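PDB 7CTP: protein Niban 2 from Homo sapiens, which may suppress apoptosis and promote melanoma cell invasion, and is seen here as the part that holds its PH domain and a long helical region. Local coordinates for residues A[206-211]-A[230-235]; A[358-363]-A[477-482]. All blocks are in the same frame, centred on the assembly; numbering follows the deposited sequence.

Interaction 1: A[206-211]-A[230-235]; sequences PAFTDA and GNEVQI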
loop_
_atom_site.group_PDB
_atom_site.type_symbol
_atom_site.label_atom_id
_atom_site.label_comp_id
_atom_site.label_asym_id
_atom_site.label_seq_id
_atom_site.Cartn_x
_atom_site.Cartn_y
_atom_site.Cartn_z
ATOM N N PRO A 206 -3.922 -2.120 11.817
ATOM C CA PRO A 206 -4.508 -3.470 11.753
ATOM C C PRO A 206 -6.012 -3.502 11.962
ATOM O O PRO A 206 -6.700 -4.295 11.314
ATOM C CB PRO A 206 -3.768 -4.223 12.874
ATOM C CG PRO A 206 -2.473 -3.507 13.007
ATOM C CD PRO A 206 -2.782 -2.057 12.752
ATOM N N ALA A 207 -6.548 -2.675 12.864
ATOM C CA ALA A 207 -7.995 -2.657 13.061
ATOM C C ALA A 207 -8.693 -2.239 11.776
ATOM O O ALA A 207 -9.696 -2.836 11.374
ATOM C CB ALA A 207 -8.374 -1.725 14.208
ATOM N N PHE A 208 -8.151 -1.223 11.103
ATOM C CA PHE A 208 -8.790 -0.748 9.882
ATOM C C PHE A 208 -8.705 -1.788 8.772
ATOM O O PHE A 208 -9.712 -2.108 8.127
ATOM C CB PHE A 208 -8.165 0.572 9.439
ATOM C CG PHE A 208 -8.806 1.139 8.213
ATOM C CD1 PHE A 208 -9.975 1.879 8.302
ATOM C CD2 PHE A 208 -8.264 0.892 6.966
ATOM C CE1 PHE A 208 -10.577 2.390 7.153
ATOM C CE2 PHE A 208 -8.870 1.387 5.822
ATOM C CZ PHE A 208 -10.023 2.137 5.919
ATOM N N THR A 209 -7.511 -2.323 8.517
ATOM C CA THR A 209 -7.388 -3.207 7.362
ATOM C C THR A 209 -8.096 -4.538 7.601
ATOM O O THR A 209 -8.663 -5.117 6.668
ATOM C CB THR A 209 -5.920 -3.405 7.001
ATOM O OG1 THR A 209 -5.228 -3.955 8.123
ATOM C CG2 THR A 209 -5.293 -2.077 6.657
ATOM N N ASP A 210 -8.092 -5.034 8.845
ATOM C CA ASP A 210 -8.879 -6.224 9.156
ATOM C C ASP A 210 -10.371 -5.949 9.030
ATOM O O ASP A 210 -11.120 -6.804 8.551
ATOM C CB ASP A 210 -8.552 -6.743 10.560
ATOM C CG ASP A 210 -7.201 -7.440 10.632
ATOM O OD1 ASP A 210 -6.770 -8.029 9.617
ATOM O OD2 ASP A 210 -6.566 -7.389 11.709
ATOM N N ALA A 211 -10.832 -4.767 9.449
ATOM C CA ALA A 211 -12.251 -4.462 9.302
ATOM C C ALA A 211 -12.646 -4.398 7.833
ATOM O O ALA A 211 -13.751 -4.818 7.462
ATOM C CB ALA A 211 -12.599 -3.147 10.004
ATOM N N GLY A 230 -3.723 3.804 -0.312
ATOM C CA GLY A 230 -3.997 5.144 0.154
ATOM C C GLY A 230 -4.229 5.148 1.653
ATOM O O GLY A 230 -3.946 4.180 2.367
ATOM N N ASN A 231 -4.759 6.268 2.135
ATOM C CA ASN A 231 -5.081 6.395 3.548
ATOM C C ASN A 231 -6.474 5.828 3.821
ATOM O O ASN A 231 -7.167 5.335 2.928
ATOM C CB ASN A 231 -4.952 7.854 3.997
ATOM C CG ASN A 231 -5.877 8.807 3.235
ATOM O OD1 ASN A 231 -7.046 8.511 2.999
ATOM N ND2 ASN A 231 -5.344 9.969 2.846
ATOM N N GLU A 232 -6.892 5.892 5.085
ATOM C CA GLU A 232 -8.142 5.246 5.486
ATOM C C GLU A 232 -9.339 5.789 4.711
ATOM O O GLU A 232 -10.219 5.024 4.287
ATOM C CB GLU A 232 -8.370 5.430 6.987
ATOM C CG GLU A 232 -7.383 4.691 7.854
ATOM C CD GLU A 232 -6.220 5.555 8.264
ATOM O OE1 GLU A 232 -5.683 5.327 9.373
ATOM O OE2 GLU A 232 -5.841 6.464 7.490
ATOM N N VAL A 233 -9.418 7.109 4.553
ATOM C CA VAL A 233 -10.588 7.685 3.887
ATOM C C VAL A 233 -10.603 7.308 2.405
ATOM O O VAL A 233 -11.666 7.055 1.831
ATOM C CB VAL A 233 -10.634 9.211 4.089
ATOM C CG1 VAL A 233 -11.856 9.796 3.376
ATOM C CG2 VAL A 233 -10.696 9.549 5.580
ATOM N N GLN A 234 -9.432 7.286 1.761
ATOM C CA GLN A 234 -9.373 6.882 0.359
ATOM C C GLN A 234 -9.825 5.437 0.196
ATOM O O GLN A 234 -10.568 5.102 -0.740
ATOM C CB GLN A 234 -7.949 7.059 -0.170
ATOM C CG GLN A 234 -7.532 8.522 -0.325
ATOM C CD GLN A 234 -6.076 8.668 -0.747
ATOM O OE1 GLN A 234 -5.185 8.081 -0.141
ATOM N NE2 GLN A 234 -5.828 9.462 -1.785
ATOM N N ILE A 235 -9.389 4.566 1.102
ATOM C CA ILE A 235 -9.763 3.158 1.016
ATOM C C ILE A 235 -11.257 2.982 1.248
ATOM O O ILE A 235 -11.924 2.208 0.548
ATOM C CB ILE A 235 -8.927 2.329 2.007
ATOM C CG1 ILE A 235 -7.457 2.316 1.556
ATOM C CG2 ILE A 235 -9.513 0.917 2.165
ATOM C CD1 ILE A 235 -6.494 1.833 2.649
#

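Interaction 2: A[358-363]-A[477-482]; sequences TEVRDV and KKYDYD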
loop_
_atom_site.group_PDB
_atom_site.type_symbol
_atom_site.label_atom_id
_atom_site.label_comp_id
_atom_site.label_asym_id
_atom_site.label_seq_id
_atom_site.Cartn_x
_atom_site.Cartn_y
_atom_site.Cartn_z
ATOM N N THR A 358 19.065 -7.256 -3.399
ATOM C CA THR A 358 20.469 -7.268 -3.798
ATOM C C THR A 358 20.835 -6.023 -4.604
ATOM O O THR A 358 21.918 -5.453 -4.420
ATOM C CB THR A 358 20.775 -8.541 -4.581
ATOM O OG1 THR A 358 20.621 -9.668 -3.711
ATOM C CG2 THR A 358 22.203 -8.511 -5.122
ATOM N N GLU A 359 19.935 -5.568 -5.482
ATOM C CA GLU A 359 20.197 -4.347 -6.239
ATOM C C GLU A 359 20.287 -3.130 -5.321
ATOM O O GLU A 359 21.130 -2.253 -5.533
ATOM C CB GLU A 359 19.125 -4.152 -7.313
ATOM C CG GLU A 359 19.328 -2.915 -8.204
ATOM C CD GLU A 359 20.494 -3.045 -9.191
ATOM O OE1 GLU A 359 20.822 -2.032 -9.839
ATOM O OE2 GLU A 359 21.068 -4.146 -9.323
ATOM N N VAL A 360 19.438 -3.062 -4.286
ATOM C CA VAL A 360 19.567 -1.993 -3.295
ATOM C C VAL A 360 20.966 -2.006 -2.685
ATOM O O VAL A 360 21.617 -0.963 -2.550
ATOM C CB VAL A 360 18.490 -2.138 -2.207
ATOM C CG1 VAL A 360 18.811 -1.209 -1.024
ATOM C CG2 VAL A 360 17.117 -1.830 -2.800
ATOM N N ARG A 361 21.443 -3.193 -2.316
ATOM C CA ARG A 361 22.782 -3.342 -1.758
ATOM C C ARG A 361 23.838 -2.837 -2.734
ATOM O O ARG A 361 24.753 -2.095 -2.355
ATOM C CB ARG A 361 23.021 -4.811 -1.407
ATOM C CG ARG A 361 24.239 -5.104 -0.515
ATOM C CD ARG A 361 24.584 -6.587 -0.591
ATOM N NE ARG A 361 25.424 -7.047 0.513
ATOM C CZ ARG A 361 26.753 -7.016 0.506
ATOM N NH1 ARG A 361 27.396 -6.532 -0.547
ATOM N NH2 ARG A 361 27.437 -7.469 1.550
ATOM N N ASP A 362 23.708 -3.212 -4.007
ATOM C CA ASP A 362 24.701 -2.814 -4.999
ATOM C C ASP A 362 24.681 -1.309 -5.228
ATOM O O ASP A 362 25.736 -0.684 -5.378
ATOM C CB ASP A 362 24.459 -3.569 -6.306
ATOM C CG ASP A 362 24.672 -5.064 -6.165
ATOM O OD1 ASP A 362 25.181 -5.499 -5.104
ATOM O OD2 ASP A 362 24.334 -5.809 -7.111
ATOM N N VAL A 363 23.488 -0.707 -5.254
ATOM C CA VAL A 363 23.400 0.737 -5.440
ATOM C C VAL A 363 23.989 1.462 -4.238
ATOM O O VAL A 363 24.688 2.475 -4.381
ATOM C CB VAL A 363 21.936 1.148 -5.694
ATOM C CG1 VAL A 363 21.773 2.656 -5.559
ATOM C CG2 VAL A 363 21.497 0.704 -7.096
ATOM N N LYS A 477 27.068 -5.731 6.594
ATOM C CA LYS A 477 26.702 -6.924 7.361
ATOM C C LYS A 477 25.368 -6.728 8.074
ATOM O O LYS A 477 24.542 -7.649 8.115
ATOM C CB LYS A 477 27.807 -7.306 8.355
ATOM C CG LYS A 477 29.144 -7.572 7.675
ATOM C CD LYS A 477 30.008 -8.649 8.322
ATOM C CE LYS A 477 31.335 -8.807 7.562
ATOM N NZ LYS A 477 32.296 -7.676 7.779
ATOM N N LYS A 478 25.124 -5.528 8.612
ATOM C CA LYS A 478 23.807 -5.245 9.181
ATOM C C LYS A 478 22.733 -5.306 8.101
ATOM O O LYS A 478 21.636 -5.829 8.336
ATOM C CB LYS A 478 23.798 -3.880 9.870
ATOM C CG LYS A 478 24.787 -3.754 11.040
ATOM C CD LYS A 478 24.840 -2.321 11.557
ATOM C CE LYS A 478 25.921 -2.148 12.625
ATOM N NZ LYS A 478 25.594 -2.884 13.879
ATOM N N TYR A 479 23.036 -4.784 6.910
ATOM C CA TYR A 479 22.068 -4.828 5.818
ATOM C C TYR A 479 21.701 -6.263 5.458
ATOM O O TYR A 479 20.520 -6.589 5.272
ATOM C CB TYR A 479 22.611 -4.099 4.588
ATOM C CG TYR A 479 21.641 -4.149 3.426
ATOM C CD1 TYR A 479 21.643 -5.212 2.525
ATOM C CD2 TYR A 479 20.691 -3.147 3.258
ATOM C CE1 TYR A 479 20.729 -5.259 1.475
ATOM C CE2 TYR A 479 19.782 -3.187 2.216
ATOM C CZ TYR A 479 19.807 -4.244 1.334
ATOM O OH TYR A 479 18.893 -4.267 0.307
ATOM N N ASP A 480 22.707 -7.133 5.322
ATOM C CA ASP A 480 22.448 -8.502 4.889
ATOM C C ASP A 480 21.593 -9.247 5.903
ATOM O O ASP A 480 20.726 -10.052 5.530
ATOM C CB ASP A 480 23.765 -9.240 4.653
ATOM C CG ASP A 480 24.514 -8.721 3.453
ATOM O OD1 ASP A 480 23.872 -8.098 2.577
ATOM O OD2 ASP A 480 25.749 -8.928 3.389
ATOM N N TYR A 481 21.817 -8.990 7.193
ATOM C CA TYR A 481 20.985 -9.597 8.225
ATOM C C TYR A 481 19.548 -9.097 8.132
ATOM O O TYR A 481 18.601 -9.892 8.120
ATOM C CB TYR A 481 21.572 -9.305 9.605
ATOM C CG TYR A 481 20.895 -10.041 10.750
ATOM C CD1 TYR A 481 19.709 -9.571 11.310
ATOM C CD2 TYR A 481 21.452 -11.197 11.282
ATOM C CE1 TYR A 481 19.103 -10.228 12.361
ATOM C CE2 TYR A 481 20.847 -11.864 12.333
ATOM C CZ TYR A 481 19.674 -11.373 12.868
ATOM O OH TYR A 481 19.063 -12.031 13.920
ATOM N N ASP A 482 19.369 -7.777 8.056
ATOM C CA ASP A 482 18.024 -7.207 8.044
ATOM C C ASP A 482 17.275 -7.579 6.773
ATOM O O ASP A 482 16.062 -7.805 6.806
ATOM C CB ASP A 482 18.091 -5.692 8.177
ATOM C CG ASP A 482 18.282 -5.242 9.602
ATOM O OD1 ASP A 482 18.363 -6.105 10.501
ATOM O OD2 ASP A 482 18.350 -4.018 9.805
#

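Interaction 1: A[206-211]-A[230-235]
Phe208 leaves helix 204-218 with chi1 at -178°, its CG opposite the backbone N and beside the carbonyl carbon, and lays its ring against the first turn of helix 232-252, where Glu232 and Ile235 receive it. A chi1 of -68° sets CG of Glu232 squarely over the ring: this CH-pi contact puts CG 3.8 Å from the ring centroid of Phe208, 8° off the normal. CB of Glu232 lies over the same ring, 3.8 Å from Phe208 CE1, while the bend at chi2 leads the carboxylate away, its plane steeply inclined to the aromatic one. At the ring's edge Ile235 packs its branch, CG2 standing 3.7 Å from Phe208 CE2. The receiving helix end is itself fixed by a capping box: Gln234 N donates to OD1 of the N-cap residue Asn231 at 3.0 Å, and Asn231 N donates back to Gln234 OE1 at 2.9 Å, in the carbonyl plane and on a lone pair. Were Phe208 cut back to an alanine, the aliphatic part of Glu232 would probably lose its aromatic platform and a gap open beside Ile235. This is buried packing between two consecutive helices: Phe27 of helix 10-48 meets the Phe208 ring at a steep angle, Phe286 of helix 260-337 meets it edge-to-face, and Ile197 from a loop touches both Phe208 and Ile235.

Interaction 2: A[358-363]-A[477-482]
Arg361 and Tyr479 face each other where two long helices of the helical region, 342-378 and 464-511, run antiparallel. The axes of the short segments approach to 11.2 Å at an angle of 168°, a wide spacing bridged by large side chains. Arg361 can be followed outward from its helix. Its CB sits 3.7 Å from Tyr479 CE1, and CG continues 4.0 Å from Tyr479 CD1, so the aliphatic root of the arginine runs alongside the CD1-CE1 bond of the tyrosine. From CG to NE the chain is extended, which carries CD on toward Asp480. There the guanidinium presents its side rather than its end: NE donates to Asp480 OD1, and NH2 donates to OD2, each oxygen using its syn lone pair. This two-pronged salt bridge is nearly flat, the guanidinium and carboxylate planes being 12° apart, and pairing two nitrogens with two oxygens should resist rotation of either group. Asp480 leaves its helix to the side of the contact, and with CG beside its backbone N its carboxylate swings in to the arginine. Next to the bridge, Tyr479 pushes deeper between the helices and crosses Val360 at about a right angle. Val360 CG1 lies 3.9 Å from Tyr479 CE2, and the phenol oxygen hydrogen-bonds to the backbone O of Phe357, one turn before Arg361, tying a side chain of one helix to the main chain of the other. Met436 and Met440 of helix 422-455 cover Val360, so apolar packing grades into a polar, partly exposed margin. At that margin the bonds are short and straight: Arg361 NE to Asp480 OD1 is 2.8 Å with an N-H...O angle of 169°, and Arg361 NH2 to Asp480 OD2 is 2.9 Å.

In the fold
From the N terminus the chain first forms helix 10-48, then the strands and helix 176-194 of the PH domain region, before reaching interaction 1. That contact closes a short loop of 18 residues, joining helix 204-218 to the start of helix 232-252. The chain next runs through the very long helix 260-337 and into helix 342-378, where interaction 2 opens; it closes after 113 intervening residues, on helix 464-511, once helix 422-455 has been laid down. The two loops follow in series, neither enclosing nor crossing the other. Their centres are 31 Å apart: interaction 1 lies nearer the middle of the chain, and interaction 2 farther out.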